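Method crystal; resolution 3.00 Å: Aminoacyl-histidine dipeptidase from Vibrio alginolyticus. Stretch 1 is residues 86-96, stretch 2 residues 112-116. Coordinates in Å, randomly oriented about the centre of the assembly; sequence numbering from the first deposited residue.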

ATOM      1  N   GLN A  86      -7.803  16.523   5.924  1.00 61.11           N
ATOM      2  CA  GLN A  86      -6.765  16.862   6.887  1.00 63.28           C
ATOM      3  C   GLN A  86      -6.515  18.339   6.867  1.00 64.36           C
ATOM      4  O   GLN A  86      -6.151  18.909   5.844  1.00 64.31           O
ATOM      5  CB  GLN A  86      -5.461  16.117   6.621  1.00110.83           C
ATOM      6  CG  GLN A  86      -5.487  14.618   6.920  1.00113.30           C
ATOM      7  CD  GLN A  86      -5.002  14.285   8.313  1.00116.88           C
ATOM      8  OE1 GLN A  86      -5.104  15.097   9.244  1.00119.35           O
ATOM      9  NE2 GLN A  86      -4.462  13.083   8.469  1.00118.41           N
ATOM     10  N   LYS A  87      -6.651  18.948   8.020  1.00 80.55           N
ATOM     11  CA  LYS A  87      -6.542  20.368   8.138  1.00 80.55           C
ATOM     12  C   LYS A  87      -5.270  20.690   8.841  1.00 80.55           C
ATOM     13  O   LYS A  87      -4.675  19.870   9.502  1.00143.63           O
ATOM     14  CB  LYS A  87      -7.678  20.872   8.987  1.00205.82           C
ATOM     15  CG  LYS A  87      -7.815  20.037  10.233  1.00205.82           C
ATOM     16  CD  LYS A  87      -6.656  19.041  10.317  1.00205.82           C
ATOM     17  CE  LYS A  87      -6.831  18.011  11.428  1.00205.82           C
ATOM     18  NZ  LYS A  87      -6.104  16.745  11.116  1.00205.82           N
ATOM     19  N   ASN A  88      -4.859  21.925   8.678  1.00115.96           N
ATOM     20  CA  ASN A  88      -3.692  22.446   9.331  1.00117.60           C
ATOM     21  C   ASN A  88      -4.154  22.652  10.761  1.00118.77           C
ATOM     22  O   ASN A  88      -5.323  22.989  10.996  1.00119.02           O
ATOM     23  CB  ASN A  88      -3.291  23.720   8.612  1.00116.68           C
ATOM     24  CG  ASN A  88      -1.838  24.040   8.760  1.00117.61           C
ATOM     25  OD1 ASN A  88      -1.280  24.776   7.950  1.00118.81           O
ATOM     26  ND2 ASN A  88      -1.208  23.503   9.800  1.00118.66           N
ATOM     27  N   GLU A  89      -3.247  22.443  11.709  1.00206.44           N
ATOM     28  CA  GLU A  89      -3.582  22.487  13.130  1.00209.41           C
ATOM     29  C   GLU A  89      -3.575  23.961  13.566  1.00209.57           C
ATOM     30  O   GLU A  89      -2.620  24.405  14.219  1.00210.36           O
ATOM     31  CB  GLU A  89      -2.604  21.657  13.984  1.00164.59           C
ATOM     32  CG  GLU A  89      -1.545  20.825  13.211  1.00167.69           C
ATOM     33  CD  GLU A  89      -2.063  19.508  12.615  1.00169.89           C
ATOM     34  OE1 GLU A  89      -2.755  18.734  13.328  1.00169.46           O
ATOM     35  OE2 GLU A  89      -1.745  19.235  11.429  1.00170.24           O
ATOM     36  N   ASP A  90      -4.608  24.692  13.132  1.00106.26           N
ATOM     37  CA  ASP A  90      -4.765  26.120  13.411  1.00106.63           C
ATOM     38  C   ASP A  90      -5.524  26.914  12.322  1.00106.20           C
ATOM     39  O   ASP A  90      -5.176  28.061  12.040  1.00106.32           O
ATOM     40  CB  ASP A  90      -3.399  26.764  13.666  1.00155.55           C
ATOM     41  CG  ASP A  90      -3.158  27.060  15.133  1.00157.37           C
ATOM     42  OD1 ASP A  90      -2.147  27.719  15.451  1.00158.83           O
ATOM     43  OD2 ASP A  90      -3.982  26.631  15.969  1.00159.52           O
ATOM     44  N   THR A  91      -6.553  26.313  11.721  1.00 90.85           N
ATOM     45  CA  THR A  91      -7.375  26.983  10.701  1.00 90.06           C
ATOM     46  C   THR A  91      -8.760  26.361  10.720  1.00 89.46           C
ATOM     47  O   THR A  91      -8.886  25.143  10.836  1.00 89.67           O
ATOM     48  CB  THR A  91      -6.804  26.822   9.238  1.00 98.57           C
ATOM     49  OG1 THR A  91      -7.208  25.555   8.688  1.00 98.01           O
ATOM     50  CG2 THR A  91      -5.260  26.956   9.174  1.00 98.25           C
ATOM     51  N   ASP A  92      -9.796  27.174  10.572  1.00101.71           N
ATOM     52  CA  ASP A  92     -11.163  26.661  10.659  1.00100.98           C
ATOM     53  C   ASP A  92     -11.642  25.985   9.371  1.00100.13           C
ATOM     54  O   ASP A  92     -11.757  26.635   8.329  1.00100.18           O
ATOM     55  CB  ASP A  92     -12.138  27.779  11.068  1.00 89.74           C
ATOM     56  CG  ASP A  92     -13.529  27.248  11.433  1.00 90.40           C
ATOM     57  OD1 ASP A  92     -13.663  26.550  12.476  1.00 91.01           O
ATOM     58  OD2 ASP A  92     -14.486  27.537  10.672  1.00 90.41           O
ATOM     59  N   HIS A  93     -11.961  24.694   9.444  1.00 77.87           N
ATOM     60  CA  HIS A  93     -12.478  24.005   8.273  1.00 76.94           C
ATOM     61  C   HIS A  93     -13.393  22.831   8.617  1.00 76.83           C
ATOM     62  O   HIS A  93     -12.932  21.791   9.095  1.00 76.76           O
ATOM     63  CB  HIS A  93     -11.318  23.553   7.349  1.00 72.49           C
ATOM     64  CG  HIS A  93     -11.708  23.391   5.909  1.00 70.16           C
ATOM     65  ND1 HIS A  93     -12.094  22.181   5.373  1.00 68.16           N
ATOM     66  CD2 HIS A  93     -11.787  24.292   4.903  1.00 68.04           C
ATOM     67  CE1 HIS A  93     -12.406  22.346   4.101  1.00 67.17           C
ATOM     68  NE2 HIS A  93     -12.229  23.618   3.791  1.00 67.18           N
ATOM     69  N   ASP A  94     -14.686  22.984   8.351  1.00 77.64           N
ATOM     70  CA  ASP A  94     -15.587  21.852   8.481  1.00 77.69           C
ATOM     71  C   ASP A  94     -15.577  21.106   7.165  1.00 77.38           C
ATOM     72  O   ASP A  94     -16.239  21.496   6.212  1.00 77.43           O
ATOM     73  CB  ASP A  94     -17.009  22.290   8.848  1.00131.78           C
ATOM     74  CG  ASP A  94     -17.790  21.203   9.601  1.00133.37           C
ATOM     75  OD1 ASP A  94     -17.450  20.932  10.794  1.00137.13           O
ATOM     76  OD2 ASP A  94     -18.751  20.638   9.015  1.00132.15           O
ATOM     77  N   PHE A  95     -14.806  20.032   7.111  1.00 73.08           N
ATOM     78  CA  PHE A  95     -14.714  19.242   5.891  1.00 72.98           C
ATOM     79  C   PHE A  95     -16.063  18.843   5.323  1.00 72.64           C
ATOM     80  O   PHE A  95     -16.278  18.981   4.132  1.00 72.92           O
ATOM     81  CB  PHE A  95     -13.769  18.036   6.059  1.00 96.99           C
ATOM     82  CG  PHE A  95     -12.300  18.406   5.940  1.00 97.56           C
ATOM     83  CD1 PHE A  95     -11.584  18.844   7.051  1.00 97.12           C
ATOM     84  CD2 PHE A  95     -11.650  18.366   4.706  1.00 97.82           C
ATOM     85  CE1 PHE A  95     -10.258  19.209   6.936  1.00 96.68           C
ATOM     86  CE2 PHE A  95     -10.313  18.731   4.592  1.00 96.99           C
ATOM     87  CZ  PHE A  95      -9.622  19.150   5.706  1.00 96.88           C
ATOM     88  N   THR A  96     -16.989  18.394   6.157  1.00 80.75           N
ATOM     89  CA  THR A  96     -18.301  17.992   5.641  1.00 80.88           C
ATOM     90  C   THR A  96     -18.935  19.148   4.885  1.00 80.62           C
ATOM     91  O   THR A  96     -19.674  18.924   3.938  1.00 80.47           O
ATOM     92  CB  THR A  96     -19.231  17.418   6.730  1.00 97.80           C
ATOM     93  OG1 THR A  96     -19.456  18.413   7.731  1.00 98.59           O
ATOM     94  CG2 THR A  96     -18.642  16.141   7.369  1.00 98.08           C
ATOM     95  N   LYS A 112      -4.778  26.228   1.233  1.00102.06           N
ATOM     96  CA  LYS A 112      -4.165  26.526   2.531  1.00103.00           C
ATOM     97  C   LYS A 112      -4.903  26.082   3.794  1.00102.83           C
ATOM     98  O   LYS A 112      -6.124  26.248   3.949  1.00102.87           O
ATOM     99  CB  LYS A 112      -3.564  27.937   2.667  1.00 89.77           C
ATOM    100  CG  LYS A 112      -2.213  27.902   3.458  1.00 90.26           C
ATOM    101  CD  LYS A 112      -1.131  27.018   2.753  1.00 91.05           C
ATOM    102  CE  LYS A 112      -1.299  25.493   2.985  1.00 91.09           C
ATOM    103  NZ  LYS A 112      -0.726  24.621   1.882  1.00 90.55           N
ATOM    104  N   GLY A 113      -4.100  25.502   4.683  1.00 95.70           N
ATOM    105  CA  GLY A 113      -4.577  24.956   5.918  1.00 94.70           C
ATOM    106  C   GLY A 113      -5.353  23.685   5.676  1.00 93.94           C
ATOM    107  O   GLY A 113      -6.075  23.234   6.571  1.00 94.68           O
ATOM    108  N   THR A 114      -5.217  23.089   4.487  1.00 83.50           N
ATOM    109  CA  THR A 114      -6.007  21.887   4.177  1.00 82.09           C
ATOM    110  C   THR A 114      -5.495  21.008   3.010  1.00 80.75           C
ATOM    111  O   THR A 114      -4.920  21.518   2.052  1.00 80.82           O
ATOM    112  CB  THR A 114      -7.517  22.256   3.987  1.00 77.67           C
ATOM    113  OG1 THR A 114      -8.244  21.107   3.547  1.00 78.54           O
ATOM    114  CG2 THR A 114      -7.703  23.385   2.978  1.00 77.18           C
ATOM    115  N   THR A 115      -5.711  19.693   3.096  1.00 77.36           N
ATOM    116  CA  THR A 115      -5.482  18.804   1.957  1.00 75.91           C
ATOM    117  C   THR A 115      -6.215  19.351   0.749  1.00 74.85           C
ATOM    118  O   THR A 115      -7.292  19.915   0.908  1.00 74.88           O
ATOM    119  CB  THR A 115      -6.020  17.378   2.165  1.00 62.31           C
ATOM    120  OG1 THR A 115      -7.331  17.435   2.719  1.00 63.02           O
ATOM    121  CG2 THR A 115      -5.124  16.569   3.050  1.00 61.82           C
ATOM    122  N   LEU A 116      -5.643  19.157  -0.448  1.00 57.30           N
ATOM    123  CA  LEU A 116      -6.173  19.737  -1.673  1.00 55.59           C
ATOM    124  C   LEU A 116      -7.054  18.810  -2.459  1.00 54.86           C
ATOM    125  O   LEU A 116      -7.872  19.268  -3.228  1.00 54.62           O
ATOM    126  CB  LEU A 116      -5.049  20.227  -2.570  1.00 62.09           C
ATOM    127  CG  LEU A 116      -5.335  20.524  -4.046  1.00 61.31           C
ATOM    128  CD1 LEU A 116      -6.182  21.764  -4.271  1.00 59.55           C
ATOM    129  CD2 LEU A 116      -4.013  20.708  -4.688  1.00 62.21           C
TER

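This contact is a small backbone-led pairing, a single beta bridge between K87 and T114 with a few side chains gathered around it, and it illustrates how two segments without regular secondary structure can be joined through main-chain polar groups. Two hydrogen bonds frame the bridge. T115 N donates to Q86 O at 2.9 Å, and N88 N donates to G113 O at 2.8 Å; both are nearly straight, with angles of 160° at the hydrogen. The same two carbonyl oxygens also receive CA-H contacts, from T114 CA to Q86 O at 3.4 Å and from K87 CA to G113 O at 3.3 Å, and the bridged residues lie close, with K87 CA 4.3 Å from T114 CA.

G113 O accepts a further, weak bond from T91 OG1 at 3.3 Å. The chain packs tightly here: an ideal CB on G113 would lie 2.7 Å from T91 CG2, a clash, and the positive phi of 72° itself favours glycine.

Side chains add a modest supplement. F95 CZ approaches T114 OG1 to 3.2 Å, with the ring oblique to that hydroxyl, which is itself engaged in donating to T115 O (OG1 to O, 3.0 Å). Q86 CB meets T115 CG2 at 3.6 Å. The whole contact buries only 335 Å², counting both sides.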